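Local atomic coordinates of regulating synaptic membrane exocytosis protein 2 (Rattus norvegicus, PDB entry 2BWQ), a protein that probably helps organise neurotransmitter release at the presynaptic active zone as a Rab3-interacting scaffold, here represented by its C2A domain. Residues L7-W12 and G108-E113; H18-T23 and R87-T92. All blocks are in the same frame, centred on the assembly; numbering follows the deposited sequence.

Contact 1. Residues L7-W12 and G108-E113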
loop_
_atom_site.group_PDB
_atom_site.type_symbol
_atom_site.label_atom_id
_atom_site.label_comp_id
_atom_site.label_asym_id
_atom_site.label_seq_id
_atom_site.Cartn_x
_atom_site.Cartn_y
_atom_site.Cartn_z
ATOM N N LEU A 7 4.220 -1.785 -6.840
ATOM C CA LEU A 7 3.136 -0.899 -6.425
ATOM C C LEU A 7 3.614 0.539 -6.312
ATOM O O LEU A 7 4.658 0.786 -5.676
ATOM C CB LEU A 7 2.639 -1.321 -5.048
ATOM C CG LEU A 7 1.385 -0.579 -4.600
ATOM C CD1 LEU A 7 0.150 -0.777 -5.527
ATOM C CD2 LEU A 7 1.009 -0.997 -3.191
ATOM N N SER A 8 2.888 1.483 -6.907
ATOM C CA SER A 8 3.238 2.898 -6.861
ATOM C C SER A 8 2.490 3.558 -5.751
ATOM O O SER A 8 1.270 3.525 -5.691
ATOM C CB SER A 8 2.904 3.528 -8.187
ATOM O OG SER A 8 3.162 4.936 -8.124
ATOM N N ILE A 9 3.260 4.138 -4.807
ATOM C CA ILE A 9 2.712 4.687 -3.543
ATOM C C ILE A 9 3.352 6.053 -3.336
ATOM O O ILE A 9 4.557 6.224 -3.596
ATOM C CB ILE A 9 3.178 3.775 -2.374
ATOM C CG1 ILE A 9 2.618 2.361 -2.535
ATOM C CG2 ILE A 9 2.655 4.329 -1.027
ATOM C CD1 ILE A 9 3.231 1.324 -1.568
ATOM N N LYS A 10 2.561 7.021 -2.894
ATOM C CA LYS A 10 3.045 8.366 -2.550
ATOM C C LYS A 10 2.766 8.614 -1.092
ATOM O O LYS A 10 1.619 8.388 -0.595
ATOM C CB LYS A 10 2.305 9.390 -3.431
ATOM C CG LYS A 10 2.627 10.883 -3.137
ATOM C CD LYS A 10 2.005 11.741 -4.235
ATOM C CE LYS A 10 0.588 12.167 -4.068
ATOM N NZ LYS A 10 0.352 13.083 -2.950
ATOM N N LEU A 11 3.766 9.075 -0.349
ATOM C CA LEU A 11 3.650 9.294 1.108
ATOM C C LEU A 11 3.960 10.735 1.448
ATOM O O LEU A 11 4.932 11.288 0.925
ATOM C CB LEU A 11 4.663 8.400 1.827
ATOM C CG LEU A 11 4.576 6.900 1.591
ATOM C CD1 LEU A 11 5.695 6.163 2.291
ATOM C CD2 LEU A 11 3.217 6.341 2.119
ATOM N N TRP A 12 3.230 11.272 2.414
ATOM C CA TRP A 12 3.583 12.576 2.907
ATOM C C TRP A 12 3.059 12.721 4.336
ATOM O O TRP A 12 1.915 12.372 4.597
ATOM C CB TRP A 12 2.955 13.650 1.999
ATOM C CG TRP A 12 3.258 15.059 2.445
ATOM C CD1 TRP A 12 4.511 15.686 2.503
ATOM C CD2 TRP A 12 2.307 15.952 2.890
ATOM N NE1 TRP A 12 4.318 16.955 3.038
ATOM C CE2 TRP A 12 2.989 17.139 3.289
ATOM C CE3 TRP A 12 0.933 15.882 3.033
ATOM C CZ2 TRP A 12 2.299 18.237 3.801
ATOM C CZ3 TRP A 12 0.250 16.962 3.566
ATOM C CH2 TRP A 12 0.934 18.101 3.945
ATOM N N GLY A 108 1.573 -10.343 -2.217
ATOM C CA GLY A 108 2.816 -9.744 -1.768
ATOM C C GLY A 108 2.630 -8.612 -0.791
ATOM O O GLY A 108 1.523 -8.127 -0.593
ATOM N N GLU A 109 3.736 -8.271 -0.137
ATOM C CA GLU A 109 3.719 -7.313 0.957
ATOM C C GLU A 109 4.835 -6.316 0.760
ATOM O O GLU A 109 5.941 -6.682 0.313
ATOM C CB GLU A 109 3.937 -8.076 2.318
ATOM C CG GLU A 109 4.033 -7.121 3.534
ATOM C CD GLU A 109 4.004 -7.820 4.826
ATOM O OE1 GLU A 109 3.482 -8.911 4.866
ATOM O OE2 GLU A 109 4.506 -7.223 5.765
ATOM N N ILE A 110 4.554 -5.072 1.091
ATOM C CA ILE A 110 5.576 -4.039 1.234
ATOM C C ILE A 110 5.427 -3.498 2.661
ATOM O O ILE A 110 4.338 -3.138 3.090
ATOM C CB ILE A 110 5.275 -2.917 0.207
ATOM C CG1 ILE A 110 5.447 -3.461 -1.217
ATOM C CG2 ILE A 110 6.129 -1.650 0.459
ATOM C CD1 ILE A 110 4.552 -2.724 -2.188
ATOM N N LEU A 111 6.485 -3.469 3.425
ATOM C CA LEU A 111 6.447 -3.058 4.858
ATOM C C LEU A 111 7.347 -1.835 4.977
ATOM O O LEU A 111 8.580 -1.968 4.782
ATOM C CB LEU A 111 6.923 -4.209 5.771
ATOM C CG LEU A 111 6.751 -3.975 7.239
ATOM C CD1 LEU A 111 5.258 -3.829 7.618
ATOM C CD2 LEU A 111 7.359 -5.211 7.960
ATOM N N ILE A 112 6.769 -0.678 5.263
ATOM C CA ILE A 112 7.559 0.570 5.245
ATOM C C ILE A 112 7.664 1.088 6.654
ATOM O O ILE A 112 6.670 1.506 7.246
ATOM C CB ILE A 112 6.888 1.609 4.317
ATOM C CG1 ILE A 112 6.858 1.105 2.873
ATOM C CG2 ILE A 112 7.644 2.986 4.403
ATOM C CD1 ILE A 112 6.151 2.066 1.932
ATOM N N GLU A 113 8.843 1.090 7.209
ATOM C CA GLU A 113 9.125 1.729 8.511
ATOM C C GLU A 113 9.021 3.248 8.374
ATOM O O GLU A 113 9.687 3.815 7.476
ATOM C CB GLU A 113 10.533 1.353 9.021
ATOM C CG GLU A 113 10.610 -0.130 9.386
ATOM C CD GLU A 113 10.000 -0.438 10.710
ATOM O OE1 GLU A 113 9.515 0.430 11.451
ATOM O OE2 GLU A 113 9.992 -1.643 11.017
#
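Leu7 and Ile110 meet where two beta sheets face each other, their side chains slanting across one another rather than meeting head on. The touching atom on the 108-113 side is Ile110 CD1: it lies 3.7 Å from CB of Leu7 and 4.1 Å from Leu7 CD2, so it rests against the root of the leucine as well as one of its methyls. With Ile110 CG1 anti to the carbonyl carbon (chi1 -66°) and the chain extended beyond it, CD1 is carried out across the gap. The same methyl also serves Ile9, whose CD1 comes to 4.3 Å from Ile110 CD1. Further along, Leu11 and Ile112 reach toward each other, tip to tip, with Leu11 CD1 and Ile112 CD1 4.1 Å apart. Every group here is a hydrocarbon, and all five residues are buried. Tyr126 packs beside Ile9, Ile110 and Ile112, while Ile91 lies against Leu7 and Ile9. The axes of the short segments come no nearer than 10.3 Å and run roughly the same way, 26° from parallel; side chains alone span that distance. Alternate residues of each strand point inward to build the hydrophobic core between two four-stranded antiparallel sheets, the beta sandwich of a C2 domain.

Contact 2. Residues H18-T23 and R87-T92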
loop_
_atom_site.group_PDB
_atom_site.type_symbol
_atom_site.label_atom_id
_atom_site.label_comp_id
_atom_site.label_asym_id
_atom_site.label_seq_id
_atom_site.Cartn_x
_atom_site.Cartn_y
_atom_site.Cartn_z
ATOM N N HIS A 18 -0.718 16.977 11.809
ATOM C CA HIS A 18 -0.543 15.656 12.434
ATOM C C HIS A 18 -1.290 14.560 11.683
ATOM O O HIS A 18 -2.075 13.809 12.285
ATOM C CB HIS A 18 -0.938 15.776 13.919
ATOM C CG HIS A 18 -0.041 16.707 14.673
ATOM N ND1 HIS A 18 -0.440 17.979 15.033
ATOM C CD2 HIS A 18 1.250 16.592 15.082
ATOM C CE1 HIS A 18 0.558 18.588 15.660
ATOM N NE2 HIS A 18 1.593 17.766 15.701
ATOM N N GLN A 19 -1.062 14.493 10.363
ATOM C CA GLN A 19 -1.698 13.477 9.531
ATOM C C GLN A 19 -0.710 12.879 8.571
ATOM O O GLN A 19 0.164 13.594 8.049
ATOM C CB GLN A 19 -2.803 14.091 8.641
ATOM C CG GLN A 19 -3.906 14.901 9.284
ATOM C CD GLN A 19 -4.923 15.420 8.218
ATOM O OE1 GLN A 19 -6.111 15.461 8.519
ATOM N NE2 GLN A 19 -4.458 15.765 6.988
ATOM N N LEU A 20 -0.816 11.568 8.363
ATOM C CA LEU A 20 0.008 10.886 7.359
ATOM C C LEU A 20 -0.865 10.516 6.158
ATOM O O LEU A 20 -1.869 9.794 6.315
ATOM C CB LEU A 20 0.620 9.625 7.980
ATOM C CG LEU A 20 1.271 8.674 6.991
ATOM C CD1 LEU A 20 2.608 9.214 6.418
ATOM C CD2 LEU A 20 1.554 7.384 7.631
ATOM N N ILE A 21 -0.465 10.995 4.973
ATOM C CA ILE A 21 -1.213 10.841 3.742
ATOM C C ILE A 21 -0.582 9.769 2.898
ATOM O O ILE A 21 0.631 9.807 2.613
ATOM C CB ILE A 21 -1.240 12.201 2.979
ATOM C CG1 ILE A 21 -1.595 13.374 3.915
ATOM C CG2 ILE A 21 -2.245 12.104 1.780
ATOM C CD1 ILE A 21 -2.913 13.369 4.492
ATOM N N VAL A 22 -1.340 8.720 2.580
ATOM C CA VAL A 22 -0.840 7.604 1.828
ATOM C C VAL A 22 -1.650 7.459 0.576
ATOM O O VAL A 22 -2.857 7.113 0.684
ATOM C CB VAL A 22 -0.949 6.349 2.712
ATOM C CG1 VAL A 22 -0.459 5.073 2.004
ATOM C CG2 VAL A 22 -0.198 6.515 4.021
ATOM N N THR A 23 -1.060 7.598 -0.594
ATOM C CA THR A 23 -1.831 7.498 -1.824
ATOM C C THR A 23 -1.371 6.252 -2.537
ATOM O O THR A 23 -0.175 6.112 -2.798
ATOM C CB THR A 23 -1.595 8.722 -2.716
ATOM O OG1 THR A 23 -2.052 9.922 -2.053
ATOM C CG2 THR A 23 -2.437 8.587 -4.021
ATOM N N ARG A 87 6.397 3.106 14.264
ATOM C CA ARG A 87 5.227 2.957 13.345
ATOM C C ARG A 87 5.728 2.410 12.023
ATOM O O ARG A 87 6.863 2.712 11.583
ATOM C CB ARG A 87 4.551 4.324 13.024
ATOM C CG ARG A 87 4.002 4.987 14.271
ATOM C CD ARG A 87 2.849 4.185 14.776
ATOM N NE ARG A 87 2.066 4.932 15.740
ATOM C CZ ARG A 87 2.256 4.786 17.030
ATOM N NH1 ARG A 87 3.185 3.926 17.482
ATOM N NH2 ARG A 87 1.530 5.497 17.893
ATOM N N MET A 88 4.871 1.618 11.400
ATOM C CA MET A 88 5.140 1.090 10.070
ATOM C C MET A 88 3.873 0.887 9.300
ATOM O O MET A 88 2.800 0.712 9.889
ATOM C CB MET A 88 5.915 -0.230 10.122
ATOM C CG MET A 88 5.163 -1.348 10.737
ATOM S SD MET A 88 6.332 -2.673 11.139
ATOM C CE MET A 88 5.145 -3.936 11.703
ATOM N N LEU A 89 3.975 0.943 7.988
ATOM C CA LEU A 89 2.849 0.653 7.121
ATOM C C LEU A 89 2.980 -0.717 6.532
ATOM O O LEU A 89 3.975 -1.023 5.867
ATOM C CB LEU A 89 2.828 1.670 5.945
ATOM C CG LEU A 89 2.481 3.091 6.347
ATOM C CD1 LEU A 89 2.860 4.029 5.174
ATOM C CD2 LEU A 89 0.989 3.260 6.614
ATOM N N GLU A 90 2.016 -1.593 6.828
ATOM C CA GLU A 90 1.969 -2.937 6.237
ATOM C C GLU A 90 1.006 -2.904 5.069
ATOM O O GLU A 90 -0.204 -2.727 5.221
ATOM C CB GLU A 90 1.494 -3.944 7.305
ATOM C CG GLU A 90 1.349 -5.364 6.750
ATOM C CD GLU A 90 0.345 -6.136 7.563
ATOM O OE1 GLU A 90 0.717 -6.611 8.618
ATOM O OE2 GLU A 90 -0.805 -6.324 7.084
ATOM N N ILE A 91 1.571 -2.997 3.881
ATOM C CA ILE A 91 0.835 -2.860 2.612
ATOM C C ILE A 91 0.814 -4.200 1.923
ATOM O O ILE A 91 1.858 -4.756 1.645
ATOM C CB ILE A 91 1.524 -1.786 1.739
ATOM C CG1 ILE A 91 1.540 -0.469 2.527
ATOM C CG2 ILE A 91 0.792 -1.665 0.379
ATOM C CD1 ILE A 91 2.598 0.572 1.915
ATOM N N THR A 92 -0.371 -4.752 1.719
ATOM C CA THR A 92 -0.507 -6.088 1.116
ATOM C C THR A 92 -1.414 -6.025 -0.065
ATOM O O THR A 92 -2.410 -5.290 -0.078
ATOM C CB THR A 92 -0.984 -7.145 2.153
ATOM O OG1 THR A 92 -2.210 -6.718 2.766
ATOM C CG2 THR A 92 0.092 -7.335 3.214
#
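Segments 18-23 and 87-92 face each other from opposing sheets, their backbones closest at Val22 and Leu89, where the CA atoms are 9.5 Å apart, too far for main-chain pairing. Leu89 is the side chain that bridges the gap, using both of its methyls. CD1 lies 4.1 Å from Val22 CG2, and CD2 lies 4.3 Å from Leu20 CD2, so one leucine touches two residues on the same face of the facing strand. The Val22 and Leu89 side chains slide past each other in opposite directions, meeting through the methyls CG2 and CD1. Leu89 CG is anti to the carbonyl carbon (chi1 -69°), a setting that carries the fork of the side chain in among these neighbours. On the valine, CG2 sits beside the backbone N, which puts this branch and not CG1 against Leu89.

In the C2 beta sandwich this is one crossing of the core, from a strand with neighbours on both sides in one sheet to another such strand in the other. Strand 19-28 lies between 6-14 and 69-76, and strand 88-95 between 41-48 and 105-113. Around Leu89 the packing continues with Leu11, Phe47, Tyr76 and Leu114, while Leu119 covers Leu20.

Where strand 19-28 begins, His18 and Gln19 both face Asp14 in a G1 beta bulge, and the His18 ring meets that of His80 with the planes about 35° apart. Further along the same strand, Thr23 OG1 is hydrogen-bonded to Thr73 OG1 of strand 69-76. The second segment has a polar tie of its own, a hydrogen bond between Thr92 OG1 and Trp94 NE1 two residues further along strand 88-95.

From the N terminus the chain lays down strand 6-14, which carries the first half of contact 1, and turns directly into strand 19-28, which carries the first half of contact 2. It then runs through both sheets before strand 88-95 closes contact 2, and strand 105-113, the next strand, closes contact 1. The shorter loop of contact 2 therefore sits wholly within that of contact 1, without crossing it. Both contacts, their centres about 8 Å apart, pin one sheet of the sandwich against the other; within the sheets their strands are neighbours, linked by probable hydrogen bonds, Trp12 O with Ile21 N and Ile110 N with Ile91 O, each 2.8 Å.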